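CurF (Lyngbya majuscula, PDB 2Q35) probably catalyses, through its crotonase-fold ECH2 domain, a decarboxylation step in polyketide chain beta-branching. Local coordinates at residues 67-70 / 71-74; 228-232 / 233-237; 209-212 / 213-217; 137-140 / 141-145; 38-41 / 42-46. The protein carries 1 engineered substitution. All coordinates share one frame; numbering follows the deposited sequence.

Interaction 1: residues 67-70 / 71-74. Engineered in segment 67-70: Phe68 (natural residue Tyr).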
loop_
_atom_site.group_PDB
_atom_site.type_symbol
_atom_site.label_atom_id
_atom_site.label_comp_id
_atom_site.label_asym_id
_atom_site.label_seq_id
_atom_site.Cartn_x
_atom_site.Cartn_y
_atom_site.Cartn_z
ATOM N N GLU A 67 -11.278 -12.352 -31.344
ATOM C CA GLU A 67 -11.320 -13.518 -32.248
ATOM C C GLU A 67 -10.752 -14.747 -31.525
ATOM O O GLU A 67 -11.312 -15.848 -31.622
ATOM C CB GLU A 67 -10.525 -13.265 -33.537
ATOM C CG GLU A 67 -10.911 -12.006 -34.326
ATOM C CD GLU A 67 -12.119 -12.174 -35.247
ATOM O OE1 GLU A 67 -12.621 -13.308 -35.446
ATOM O OE2 GLU A 67 -12.564 -11.140 -35.788
ATOM N N PHE A 68 -9.667 -14.528 -30.782
ATOM C CA PHE A 68 -8.998 -15.561 -29.984
ATOM C C PHE A 68 -9.936 -16.083 -28.909
ATOM O O PHE A 68 -10.058 -17.291 -28.725
ATOM C CB PHE A 68 -7.693 -15.019 -29.357
ATOM C CG PHE A 68 -7.030 -15.976 -28.383
ATOM C CD1 PHE A 68 -6.105 -16.925 -28.833
ATOM C CD2 PHE A 68 -7.332 -15.926 -27.019
ATOM C CE1 PHE A 68 -5.484 -17.807 -27.938
ATOM C CE2 PHE A 68 -6.721 -16.819 -26.117
ATOM C CZ PHE A 68 -5.803 -17.758 -26.581
ATOM N N LEU A 69 -10.602 -15.165 -28.206
ATOM C CA LEU A 69 -11.550 -15.547 -27.150
ATOM C C LEU A 69 -12.714 -16.372 -27.677
ATOM O O LEU A 69 -13.139 -17.334 -27.018
ATOM C CB LEU A 69 -12.069 -14.319 -26.390
ATOM C CG LEU A 69 -11.023 -13.520 -25.614
ATOM C CD1 LEU A 69 -11.699 -12.354 -24.941
ATOM C CD2 LEU A 69 -10.325 -14.403 -24.578
ATOM N N ILE A 70 -13.221 -16.014 -28.862
ATOM C CA ILE A 70 -14.275 -16.798 -29.504
ATOM C C ILE A 70 -13.767 -18.213 -29.823
ATOM O O ILE A 70 -14.476 -19.191 -29.589
ATOM C CB ILE A 70 -14.856 -16.090 -30.760
ATOM C CG1 ILE A 70 -15.588 -14.796 -30.371
ATOM C CG2 ILE A 70 -15.788 -17.031 -31.551
ATOM C CD1 ILE A 70 -16.916 -15.006 -29.582
ATOM N N ARG A 71 -12.539 -18.312 -30.334
ATOM C CA ARG A 71 -11.912 -19.621 -30.584
ATOM C C ARG A 71 -11.826 -20.426 -29.288
ATOM O O ARG A 71 -12.130 -21.615 -29.262
ATOM C CB ARG A 71 -10.520 -19.448 -31.206
ATOM C CG ARG A 71 -10.548 -18.993 -32.667
ATOM C CD ARG A 71 -9.242 -18.319 -33.052
ATOM N NE ARG A 71 -8.181 -19.283 -33.330
ATOM C CZ ARG A 71 -6.879 -18.997 -33.296
ATOM N NH1 ARG A 71 -6.464 -17.775 -32.973
ATOM N NH2 ARG A 71 -5.986 -19.941 -33.575
ATOM N N LYS A 72 -11.445 -19.757 -28.202
ATOM C CA LYS A 72 -11.370 -20.398 -26.898
ATOM C C LYS A 72 -12.712 -20.950 -26.395
ATOM O O LYS A 72 -12.720 -21.980 -25.721
ATOM C CB LYS A 72 -10.742 -19.460 -25.858
ATOM C CG LYS A 72 -10.120 -20.202 -24.666
ATOM C CD LYS A 72 -9.112 -19.341 -23.904
ATOM C CE LYS A 72 -9.782 -18.430 -22.882
ATOM N NZ LYS A 72 -10.303 -19.210 -21.734
ATOM N N THR A 73 -13.836 -20.286 -26.702
ATOM C CA THR A 73 -15.152 -20.775 -26.249
ATOM C C THR A 73 -15.476 -22.136 -26.858
ATOM O O THR A 73 -16.239 -22.924 -26.286
ATOM C CB THR A 73 -16.330 -19.795 -26.540
ATOM O OG1 THR A 73 -16.520 -19.650 -27.952
ATOM C CG2 THR A 73 -16.089 -18.428 -25.902
ATOM N N ARG A 74 -14.889 -22.391 -28.028
ATOM C CA ARG A 74 -15.029 -23.667 -28.731
ATOM C C ARG A 74 -13.960 -24.684 -28.295
ATOM O O ARG A 74 -13.955 -25.837 -28.755
ATOM C CB ARG A 74 -14.970 -23.425 -30.237
ATOM C CG ARG A 74 -16.013 -22.429 -30.743
ATOM C CD ARG A 74 -16.215 -22.543 -32.247
ATOM N NE ARG A 74 -15.091 -21.983 -32.995
ATOM C CZ ARG A 74 -15.076 -20.764 -33.528
ATOM N NH1 ARG A 74 -16.135 -19.964 -33.414
ATOM N NH2 ARG A 74 -14.002 -20.344 -34.185
#
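Thr73 and Ile70 meet toward the C-terminal end of helix 66-73 of the crotonase fold, where the hydroxyl of Thr73 reaches back to a main-chain carbonyl. OG1 stands between its own backbone N and carbonyl carbon (chi1 65°), which carries it to 2.7 Å from Ile70 O, to which it donates. The same carbonyl also receives a weak bond from Thr73 N, whose main acceptor is Leu69 O at 3.0 Å. With an alanine here, Ile70 O would probably lose its short hydroxyl bond and Leu69 O the methyl lying against it. One turn earlier, the engineered Phe68 (Tyr in the natural sequence) holds its ring anti to the backbone N, at chi1 173°, with CE2 4.1 Å from CD of Lys72. Lys72 bends at its last two torsions, and NZ bonds to His226 and makes a cation-pi contact with Phe230, so its charged end is held by helix 197-230 while CD lies against the Phe68 ring. Arg74, salt-bridged through NE to Glu76, folds back along the helix end: Ile70 O lies over one face of its guanidinium, displaced toward the rim, and NH1 comes within 3.5 Å of Ile70 CG2.

Interaction 2: residues 228-232 / 233-237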
loop_
_atom_site.group_PDB
_atom_site.type_symbol
_atom_site.label_atom_id
_atom_site.label_comp_id
_atom_site.label_asym_id
_atom_site.label_seq_id
_atom_site.Cartn_x
_atom_site.Cartn_y
_atom_site.Cartn_z
ATOM N N VAL A 228 -13.653 -22.242 -14.965
ATOM C CA VAL A 228 -15.053 -22.437 -14.595
ATOM C C VAL A 228 -15.902 -21.281 -15.126
ATOM O O VAL A 228 -16.945 -21.502 -15.744
ATOM C CB VAL A 228 -15.228 -22.555 -13.069
ATOM C CG1 VAL A 228 -16.705 -22.584 -12.681
ATOM C CG2 VAL A 228 -14.539 -23.794 -12.583
ATOM N N THR A 229 -15.457 -20.054 -14.866
ATOM C CA THR A 229 -16.301 -18.893 -15.192
ATOM C C THR A 229 -16.352 -18.560 -16.683
ATOM O O THR A 229 -17.344 -17.968 -17.157
ATOM C CB THR A 229 -15.912 -17.645 -14.377
ATOM O OG1 THR A 229 -14.594 -17.221 -14.740
ATOM C CG2 THR A 229 -15.982 -17.916 -12.884
ATOM N N PHE A 230 -15.290 -18.909 -17.407
ATOM C CA PHE A 230 -15.238 -18.699 -18.867
ATOM C C PHE A 230 -16.167 -19.665 -19.580
ATOM O O PHE A 230 -16.808 -19.314 -20.588
ATOM C CB PHE A 230 -13.809 -18.840 -19.398
ATOM C CG PHE A 230 -13.673 -18.563 -20.872
ATOM C CD1 PHE A 230 -13.449 -17.268 -21.332
ATOM C CD2 PHE A 230 -13.748 -19.593 -21.789
ATOM C CE1 PHE A 230 -13.325 -17.011 -22.700
ATOM C CE2 PHE A 230 -13.626 -19.360 -23.159
ATOM C CZ PHE A 230 -13.408 -18.062 -23.613
ATOM N N ASN A 231 -16.252 -20.891 -19.060
ATOM C CA ASN A 231 -17.064 -21.911 -19.707
ATOM C C ASN A 231 -18.473 -21.975 -19.129
ATOM O O ASN A 231 -18.883 -22.983 -18.517
ATOM C CB ASN A 231 -16.345 -23.267 -19.660
ATOM C CG ASN A 231 -15.045 -23.252 -20.460
ATOM O OD1 ASN A 231 -15.065 -23.205 -21.698
ATOM N ND2 ASN A 231 -13.910 -23.253 -19.762
ATOM N N GLN A 232 -19.191 -20.872 -19.300
ATOM C CA GLN A 232 -20.588 -20.765 -18.923
ATOM C C GLN A 232 -21.356 -20.339 -20.171
ATOM O O GLN A 232 -20.807 -19.617 -21.021
ATOM C CB GLN A 232 -20.781 -19.752 -17.791
ATOM C CG GLN A 232 -20.120 -20.149 -16.449
ATOM C CD GLN A 232 -20.589 -21.520 -15.897
ATOM O OE1 GLN A 232 -21.788 -21.852 -15.912
ATOM N NE2 GLN A 232 -19.636 -22.302 -15.371
ATOM N N PRO A 233 -22.614 -20.795 -20.294
ATOM C CA PRO A 233 -23.431 -20.630 -21.499
ATOM C C PRO A 233 -23.407 -19.237 -22.137
ATOM O O PRO A 233 -23.252 -19.133 -23.359
ATOM C CB PRO A 233 -24.841 -20.987 -21.011
ATOM C CG PRO A 233 -24.598 -22.018 -19.939
ATOM C CD PRO A 233 -23.315 -21.590 -19.257
ATOM N N GLU A 234 -23.516 -18.193 -21.314
ATOM C CA GLU A 234 -23.755 -16.820 -21.797
ATOM C C GLU A 234 -22.501 -16.082 -22.255
ATOM O O GLU A 234 -22.583 -14.980 -22.824
ATOM C CB GLU A 234 -24.417 -16.006 -20.682
ATOM C CG GLU A 234 -23.441 -15.691 -19.535
ATOM C CD GLU A 234 -24.101 -15.535 -18.182
ATOM O OE1 GLU A 234 -24.955 -14.630 -18.020
ATOM O OE2 GLU A 234 -23.737 -16.312 -17.270
ATOM N N ILE A 235 -21.334 -16.661 -22.000
ATOM C CA ILE A 235 -20.077 -15.963 -22.273
ATOM C C ILE A 235 -19.832 -15.710 -23.769
ATOM O O ILE A 235 -19.407 -14.618 -24.141
ATOM C CB ILE A 235 -18.857 -16.679 -21.609
ATOM C CG1 ILE A 235 -19.009 -16.680 -20.082
ATOM C CG2 ILE A 235 -17.520 -16.041 -22.049
ATOM C CD1 ILE A 235 -19.143 -15.264 -19.441
ATOM N N ALA A 236 -20.091 -16.705 -24.617
ATOM C CA ALA A 236 -19.886 -16.531 -26.067
ATOM C C ALA A 236 -20.646 -15.316 -26.604
ATOM O O ALA A 236 -20.088 -14.530 -27.373
ATOM C CB ALA A 236 -20.276 -17.769 -26.828
ATOM N N SER A 237 -21.899 -15.160 -26.171
ATOM C CA SER A 237 -22.726 -14.021 -26.585
ATOM C C SER A 237 -22.197 -12.683 -26.060
ATOM O O SER A 237 -22.234 -11.657 -26.764
ATOM C CB SER A 237 -24.188 -14.234 -26.156
ATOM O OG SER A 237 -24.986 -13.090 -26.444
HETATM O O HOH W 1 -20.205 -19.569 -23.734
#
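A type I beta turn from Gln232 to Ile235 links helix 197-230 to the C-terminal helix 235-240, and the contact is built round it. Ile235 N donates to Gln232 O at 3.2 Å, a straight bond (166°) that nevertheless reaches the oxygen from above the carbonyl plane. Water 1 gives that oxygen a second grip, donating to Gln232 O at 2.8 Å while accepting from Ala236 N, and so ties the turn to Ala236 in the following helix. Just before the turn, Asn231 is the centre of an inverse gamma turn. The Gln232 side chain doubles back at chi2 (-57°), sending NE2 to Val228 O at 2.8 Å; the acceptor lies in the amide plane, which fixes how the carboxamide is turned. Its CB lies alongside Pro233. Ile235 points back toward the end of helix 197-230: CG1 rests 3.5 Å from Phe230 O, and CG2 meets the Phe230 ring obliquely, 4.3 Å from CD1. That ring also meets Phe132 edge-to-face. Thr229, Gln232 and Glu234 pack on Ser199, Leu198 and Pro196 of the second subunit, so the junction of the two helices lies against helix 66-73 of its own chain, through Phe230 and Ala236, and against the second subunit.

Interaction 3: residues 209-212 / 213-217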
loop_
_atom_site.group_PDB
_atom_site.type_symbol
_atom_site.label_atom_id
_atom_site.label_comp_id
_atom_site.label_asym_id
_atom_site.label_seq_id
_atom_site.Cartn_x
_atom_site.Cartn_y
_atom_site.Cartn_z
ATOM N N ALA A 209 11.843 -10.867 -5.302
ATOM C CA ALA A 209 11.806 -12.188 -4.666
ATOM C C ALA A 209 10.438 -12.550 -4.121
ATOM O O ALA A 209 9.944 -13.667 -4.354
ATOM C CB ALA A 209 12.865 -12.277 -3.561
ATOM N N ASP A 210 9.824 -11.623 -3.387
ATOM C CA ASP A 210 8.555 -11.933 -2.711
ATOM C C ASP A 210 7.428 -12.196 -3.713
ATOM O O ASP A 210 6.672 -13.163 -3.575
ATOM C CB ASP A 210 8.168 -10.828 -1.726
ATOM C CG ASP A 210 9.048 -10.808 -0.471
ATOM O OD1 ASP A 210 9.741 -11.816 -0.164
ATOM O OD2 ASP A 210 9.031 -9.771 0.226
ATOM N N ILE A 211 7.326 -11.358 -4.740
ATOM C CA ILE A 211 6.302 -11.579 -5.770
ATOM C C ILE A 211 6.592 -12.851 -6.569
ATOM O O ILE A 211 5.683 -13.641 -6.838
ATOM C CB ILE A 211 6.116 -10.333 -6.694
ATOM C CG1 ILE A 211 5.506 -9.164 -5.901
ATOM C CG2 ILE A 211 5.218 -10.668 -7.884
ATOM C CD1 ILE A 211 4.029 -9.351 -5.528
ATOM N N LYS A 212 7.856 -13.070 -6.919
ATOM C CA LYS A 212 8.243 -14.272 -7.661
ATOM C C LYS A 212 7.882 -15.553 -6.891
ATOM O O LYS A 212 7.432 -16.526 -7.491
ATOM C CB LYS A 212 9.739 -14.246 -8.023
ATOM C CG LYS A 212 10.218 -15.521 -8.704
ATOM C CD LYS A 212 11.722 -15.556 -8.887
ATOM C CE LYS A 212 12.140 -16.731 -9.768
ATOM N NZ LYS A 212 13.554 -17.125 -9.504
ATOM N N ALA A 213 8.030 -15.532 -5.568
ATOM C CA ALA A 213 7.659 -16.682 -4.731
ATOM C C ALA A 213 6.161 -17.009 -4.821
ATOM O O ALA A 213 5.751 -18.185 -4.791
ATOM C CB ALA A 213 8.070 -16.425 -3.267
ATOM N N LYS A 214 5.351 -15.961 -4.955
ATOM C CA LYS A 214 3.895 -16.083 -4.948
ATOM C C LYS A 214 3.283 -16.300 -6.338
ATOM O O LYS A 214 2.102 -16.688 -6.469
ATOM C CB LYS A 214 3.302 -14.821 -4.325
ATOM C CG LYS A 214 3.445 -14.791 -2.817
ATOM C CD LYS A 214 2.552 -13.739 -2.210
ATOM C CE LYS A 214 3.347 -12.506 -1.850
ATOM N NZ LYS A 214 2.655 -11.722 -0.794
ATOM N N PHE A 215 4.072 -16.022 -7.371
ATOM C CA PHE A 215 3.566 -15.997 -8.743
ATOM C C PHE A 215 2.978 -17.337 -9.271
ATOM O O PHE A 215 1.843 -17.379 -9.789
ATOM C CB PHE A 215 4.642 -15.432 -9.683
ATOM C CG PHE A 215 4.084 -14.797 -10.882
ATOM C CD1 PHE A 215 3.649 -13.484 -10.839
ATOM C CD2 PHE A 215 3.939 -15.525 -12.056
ATOM C CE1 PHE A 215 3.096 -12.890 -11.966
ATOM C CE2 PHE A 215 3.399 -14.948 -13.167
ATOM C CZ PHE A 215 2.967 -13.621 -13.118
ATOM N N PRO A 216 3.732 -18.438 -9.143
ATOM C CA PRO A 216 3.205 -19.682 -9.699
ATOM C C PRO A 216 1.828 -20.069 -9.164
ATOM O O PRO A 216 0.955 -20.453 -9.950
ATOM C CB PRO A 216 4.276 -20.719 -9.314
ATOM C CG PRO A 216 5.521 -19.934 -9.178
ATOM C CD PRO A 216 5.071 -18.639 -8.557
ATOM N N GLU A 217 1.625 -19.964 -7.854
ATOM C CA GLU A 217 0.348 -20.358 -7.251
ATOM C C GLU A 217 -0.750 -19.392 -7.691
ATOM O O GLU A 217 -1.884 -19.807 -7.933
ATOM C CB GLU A 217 0.465 -20.424 -5.730
ATOM C CG GLU A 217 -0.741 -21.028 -5.017
ATOM C CD GLU A 217 -1.119 -22.400 -5.544
ATOM O OE1 GLU A 217 -0.262 -23.317 -5.547
ATOM O OE2 GLU A 217 -2.283 -22.561 -5.968
#
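Phe215 turns its ring away from its own backbone N (chi1 -153°), while Ile211, with CG1 beside its backbone N (chi1 -68°), has CG2 anti to that N and directed along the same flank of helix 197-230. The two meet loosely, Ile211 CG2 lying 4.4 Å from Phe215 CD1, with the methyl oblique to the ring. Phe215 CB lies 3.5 Å from Ile211 O. Both side chains face helix 138-146, where Ile141 touches each of them, and Phe215 also reaches Ser83 and Leu87 of helix 83-87. The backbone beneath is less regular. Ala213 N donates to Ala209 O at 2.9 Å, but Lys214 N divides itself between Asp210 O and Ile211 O, both weakly, and Phe215 N makes a weak 3.4 Å bond to Lys212 O. Pro216 has no N-H; its CD sits 3.3 Å from Lys212 O, and the helix is kinked here. On the outer side Lys214 bends at chi3 and lays CG and CE near Asp210 O, while its NZ stays 6.7 Å from Asp210 OD2. At that range the opposite charges may attract weakly but form no salt bridge. The Ile211-Phe215 contact is apolar, on the flank turned to helix 138-146.

Interaction 4: residues 137-140 / 141-145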
loop_
_atom_site.group_PDB
_atom_site.type_symbol
_atom_site.label_atom_id
_atom_site.label_comp_id
_atom_site.label_asym_id
_atom_site.label_seq_id
_atom_site.Cartn_x
_atom_site.Cartn_y
_atom_site.Cartn_z
ATOM N N ALA A 137 -2.219 -13.878 -12.992
ATOM C CA ALA A 137 -1.941 -13.348 -11.651
ATOM C C ALA A 137 -2.323 -11.874 -11.609
ATOM O O ALA A 137 -1.587 -11.024 -11.067
ATOM C CB ALA A 137 -0.456 -13.546 -11.244
ATOM N N THR A 138 -3.476 -11.577 -12.196
ATOM C CA THR A 138 -4.001 -10.199 -12.235
ATOM C C THR A 138 -4.167 -9.606 -10.842
ATOM O O THR A 138 -3.762 -8.454 -10.592
ATOM C CB THR A 138 -5.348 -10.139 -13.000
ATOM O OG1 THR A 138 -5.102 -10.381 -14.384
ATOM C CG2 THR A 138 -6.004 -8.765 -12.874
ATOM N N SER A 139 -4.805 -10.349 -9.945
ATOM C CA SER A 139 -5.073 -9.802 -8.625
ATOM C C SER A 139 -3.768 -9.594 -7.844
ATOM O O SER A 139 -3.582 -8.568 -7.191
ATOM C CB SER A 139 -6.088 -10.655 -7.864
ATOM O OG SER A 139 -5.542 -11.855 -7.352
ATOM N N LEU A 140 -2.848 -10.556 -7.938
ATOM C CA LEU A 140 -1.567 -10.411 -7.265
ATOM C C LEU A 140 -0.867 -9.134 -7.722
ATOM O O LEU A 140 -0.484 -8.287 -6.906
ATOM C CB LEU A 140 -0.662 -11.623 -7.544
ATOM C CG LEU A 140 0.748 -11.579 -6.930
ATOM C CD1 LEU A 140 0.696 -11.719 -5.418
ATOM C CD2 LEU A 140 1.644 -12.666 -7.513
ATOM N N ILE A 141 -0.706 -9.011 -9.029
ATOM C CA ILE A 141 0.082 -7.915 -9.596
ATOM C C ILE A 141 -0.637 -6.570 -9.431
ATOM O O ILE A 141 -0.011 -5.588 -9.014
ATOM C CB ILE A 141 0.466 -8.219 -11.055
ATOM C CG1 ILE A 141 1.465 -9.381 -11.120
ATOM C CG2 ILE A 141 1.098 -6.999 -11.725
ATOM C CD1 ILE A 141 2.902 -9.078 -10.531
ATOM N N LEU A 142 -1.940 -6.512 -9.708
ATOM C CA LEU A 142 -2.622 -5.214 -9.548
ATOM C C LEU A 142 -2.653 -4.710 -8.114
ATOM O O LEU A 142 -2.467 -3.513 -7.875
ATOM C CB LEU A 142 -4.039 -5.273 -10.110
ATOM C CG LEU A 142 -4.092 -4.665 -11.510
ATOM C CD1 LEU A 142 -3.521 -5.616 -12.573
ATOM C CD2 LEU A 142 -5.526 -4.233 -11.820
ATOM N N ARG A 143 -2.890 -5.598 -7.156
ATOM C CA ARG A 143 -2.922 -5.181 -5.758
ATOM C C ARG A 143 -1.551 -4.696 -5.316
ATOM O O ARG A 143 -1.446 -3.692 -4.613
ATOM C CB ARG A 143 -3.459 -6.287 -4.839
ATOM C CG ARG A 143 -4.907 -6.586 -5.153
ATOM C CD ARG A 143 -5.681 -7.188 -4.011
ATOM N NE ARG A 143 -5.531 -8.635 -3.932
ATOM C CZ ARG A 143 -6.339 -9.417 -3.218
ATOM N NH1 ARG A 143 -7.349 -8.884 -2.544
ATOM N NH2 ARG A 143 -6.140 -10.728 -3.174
ATOM N N GLU A 144 -0.502 -5.392 -5.746
ATOM C CA GLU A 144 0.854 -4.989 -5.392
ATOM C C GLU A 144 1.199 -3.629 -5.978
ATOM O O GLU A 144 1.751 -2.784 -5.280
ATOM C CB GLU A 144 1.884 -6.054 -5.804
ATOM C CG GLU A 144 3.356 -5.632 -5.631
ATOM C CD GLU A 144 3.848 -5.690 -4.183
ATOM O OE1 GLU A 144 3.065 -6.055 -3.270
ATOM O OE2 GLU A 144 5.042 -5.360 -3.962
ATOM N N LYS A 145 0.823 -3.399 -7.223
ATOM C CA LYS A 145 1.361 -2.253 -7.948
ATOM C C LYS A 145 0.452 -1.049 -8.083
ATOM O O LYS A 145 0.949 0.084 -8.077
ATOM C CB LYS A 145 1.892 -2.685 -9.295
ATOM C CG LYS A 145 2.865 -3.843 -9.151
ATOM C CD LYS A 145 3.840 -3.836 -10.265
ATOM C CE LYS A 145 4.795 -5.007 -10.119
ATOM N NZ LYS A 145 5.840 -4.862 -11.158
HETATM O O HOH W 2 -4.230 -11.609 -4.888
#
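The Arg143 guanidinium takes water 2 at its edge, in plane, with NH2 donating to the water at 2.7 Å; Ser139 O approaches the same group obliquely. Water 2 also lies 2.8 Å from Ser139 OG, bridging two side chains one turn apart. Arg143 arrives there by a bend at chi3 (-85°), after its CG has passed only 3.1 Å from Ser139 O, the oxygen that also accepts Arg143 N. Both polar ends have partners in the second subunit: Arg143 NH1 donates to Leu207 O of that chain and Ser139 OG bonds to NE2 of its His206, so the water bridge lies at a subunit interface of the trimer. A leucine in place of Arg143 would probably cost water 2 the N-H it accepts from NH2, and Leu207 O of the second subunit this bond. These residues form the opening turns of helix 138-146 in the crotonase fold, with Ala137 at the N-cap and Glu222 accepting from Thr138 N and Ser139 N. Thr138 O accepts Leu142 N at 2.8 Å, and Ala137 O accepts Ile141 N. On the inward flank Thr138 and Leu142 run side by side, CG2 to CD1 4.0 Å, against Leu107 of helix 104-110 and Ile155 of helix 148-157. Leu142 CB lies 3.2 Å from Thr138 O.

Interaction 5: residues 38-41 / 42-46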
loop_
_atom_site.group_PDB
_atom_site.type_symbol
_atom_site.label_atom_id
_atom_site.label_comp_id
_atom_site.label_asym_id
_atom_site.label_seq_id
_atom_site.Cartn_x
_atom_site.Cartn_y
_atom_site.Cartn_z
ATOM N N CYS A 38 13.619 -10.612 -29.027
ATOM C CA CYS A 38 14.315 -9.420 -28.552
ATOM C C CYS A 38 14.825 -9.566 -27.122
ATOM O O CYS A 38 15.921 -9.108 -26.821
ATOM C CB CYS A 38 13.446 -8.188 -28.680
ATOM S SG CYS A 38 13.216 -7.681 -30.416
ATOM N N PHE A 39 14.060 -10.249 -26.263
ATOM C CA PHE A 39 14.544 -10.495 -24.892
ATOM C C PHE A 39 15.728 -11.473 -24.848
ATOM O O PHE A 39 16.591 -11.334 -23.980
ATOM C CB PHE A 39 13.417 -10.895 -23.944
ATOM C CG PHE A 39 12.662 -9.703 -23.394
ATOM C CD1 PHE A 39 13.205 -8.947 -22.354
ATOM C CD2 PHE A 39 11.410 -9.352 -23.887
ATOM C CE1 PHE A 39 12.518 -7.819 -21.818
ATOM C CE2 PHE A 39 10.717 -8.226 -23.369
ATOM C CZ PHE A 39 11.267 -7.465 -22.333
ATOM N N SER A 40 15.794 -12.399 -25.810
ATOM C CA SER A 40 16.977 -13.262 -26.003
ATOM C C SER A 40 18.199 -12.426 -26.358
ATOM O O SER A 40 19.268 -12.565 -25.786
ATOM C CB SER A 40 16.744 -14.297 -27.109
ATOM O OG SER A 40 17.917 -15.085 -27.313
ATOM N N VAL A 41 18.033 -11.521 -27.315
ATOM C CA VAL A 41 19.124 -10.622 -27.683
ATOM C C VAL A 41 19.611 -9.819 -26.468
ATOM O O VAL A 41 20.821 -9.694 -26.239
ATOM C CB VAL A 41 18.692 -9.714 -28.854
ATOM C CG1 VAL A 41 19.739 -8.627 -29.130
ATOM C CG2 VAL A 41 18.519 -10.568 -30.087
ATOM N N VAL A 42 18.671 -9.289 -25.688
ATOM C CA VAL A 42 19.024 -8.564 -24.465
ATOM C C VAL A 42 19.830 -9.458 -23.522
ATOM O O VAL A 42 20.880 -9.049 -23.025
ATOM C CB VAL A 42 17.763 -8.045 -23.771
ATOM C CG1 VAL A 42 18.078 -7.534 -22.356
ATOM C CG2 VAL A 42 17.190 -6.899 -24.619
ATOM N N ALA A 43 19.356 -10.682 -23.297
ATOM C CA ALA A 43 20.022 -11.574 -22.331
ATOM C C ALA A 43 21.480 -11.838 -22.713
ATOM O O ALA A 43 22.333 -12.104 -21.851
ATOM C CB ALA A 43 19.263 -12.872 -22.198
ATOM N N GLN A 44 21.759 -11.768 -24.006
ATOM C CA GLN A 44 23.076 -12.095 -24.537
ATOM C C GLN A 44 24.059 -10.941 -24.597
ATOM O O GLN A 44 25.250 -11.157 -24.832
ATOM C CB GLN A 44 22.912 -12.676 -25.932
ATOM C CG GLN A 44 22.130 -13.966 -25.929
ATOM C CD GLN A 44 21.796 -14.440 -27.322
ATOM O OE1 GLN A 44 21.786 -13.658 -28.288
ATOM N NE2 GLN A 44 21.516 -15.729 -27.440
ATOM N N ASN A 45 23.575 -9.714 -24.439
ATOM C CA ASN A 45 24.467 -8.569 -24.484
ATOM C C ASN A 45 24.697 -8.043 -23.076
ATOM O O ASN A 45 23.820 -7.377 -22.508
ATOM C CB ASN A 45 23.930 -7.451 -25.386
ATOM C CG ASN A 45 25.004 -6.400 -25.701
ATOM O OD1 ASN A 45 25.936 -6.149 -24.893
ATOM N ND2 ASN A 45 24.920 -5.818 -26.899
ATOM N N GLN A 46 25.877 -8.351 -22.532
ATOM C CA GLN A 46 26.277 -7.991 -21.175
ATOM C C GLN A 46 26.353 -6.491 -20.948
ATOM O O GLN A 46 26.383 -6.024 -19.814
ATOM C CB GLN A 46 27.648 -8.598 -20.867
ATOM C CG GLN A 46 27.616 -10.097 -20.688
ATOM C CD GLN A 46 27.035 -10.496 -19.342
ATOM O OE1 GLN A 46 27.609 -10.189 -18.288
ATOM N NE2 GLN A 46 25.898 -11.174 -19.368
HETATM O O HOH W 3 19.307 -14.001 -29.506
#
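Ser40 and Gln44 share water 3, which lies 2.8 Å from Ser40 OG and donates to Gln44 OE1 at the same 2.8 Å. The two side chains make no direct hydrogen bond, their nearest polar atoms, Ser40 OG and Gln44 NE2, being 3.7 Å apart. Ser40 reaches the water because OG lies anti to the backbone N (chi1 178°). Gln44 extends beyond CG and runs over the carbonyl of Ser40, its CG 3.2 Å from Ser40 O. That oxygen also takes Gln44 N, while a second, weak bond from Gln44 N goes to Val41 O; Asn45 N adds another weak one there, near the helix end. Just before, Val42 N donates to Cys38 O at 3.0 Å and Ala43 N to Phe39 O at 2.9 Å. All of this belongs to the end of helix 29-44, the crossover helix of the beta-alpha-beta unit between parallel strands 13-18 and 50-54. Its inner flank is apolar: Val42 CG2, 3.4 Å from Cys38 O, belongs to a side chain that packs on Leu6, Ile16 and Val51, while Phe39 meets Ile16 and Val51, and Cys38 meets Val4, Leu6 and Ile16. Beyond the helix, Asn45 OD1 accepts from Gln47 N on the way to strand 50-54.

How the interactions relate
Along the chain the order is interaction 5, 1, 4, 3, 2, all in one crotonase-family domain. Interactions 2 and 3 share helix 197-230, their centres about 29 Å apart; its far end meets helix 66-73, where interactions 1 and 2 touch (centres about 11 Å apart), the Phe230 ring against Leu69 O and the Lys72 and Thr73 side chains. Interaction 3 packs on interaction 4, about 11 Å between centres, with Ile211 and Phe215 against Ala137, Ile141 and Glu144. Interaction 5, on the crossover helix, lies across the chain's centre from interaction 2, about 40 Å between centres. Through interactions 2 and 4, the C-terminal end of helix 197-230 and the start of helix 138-146 reach the second subunit.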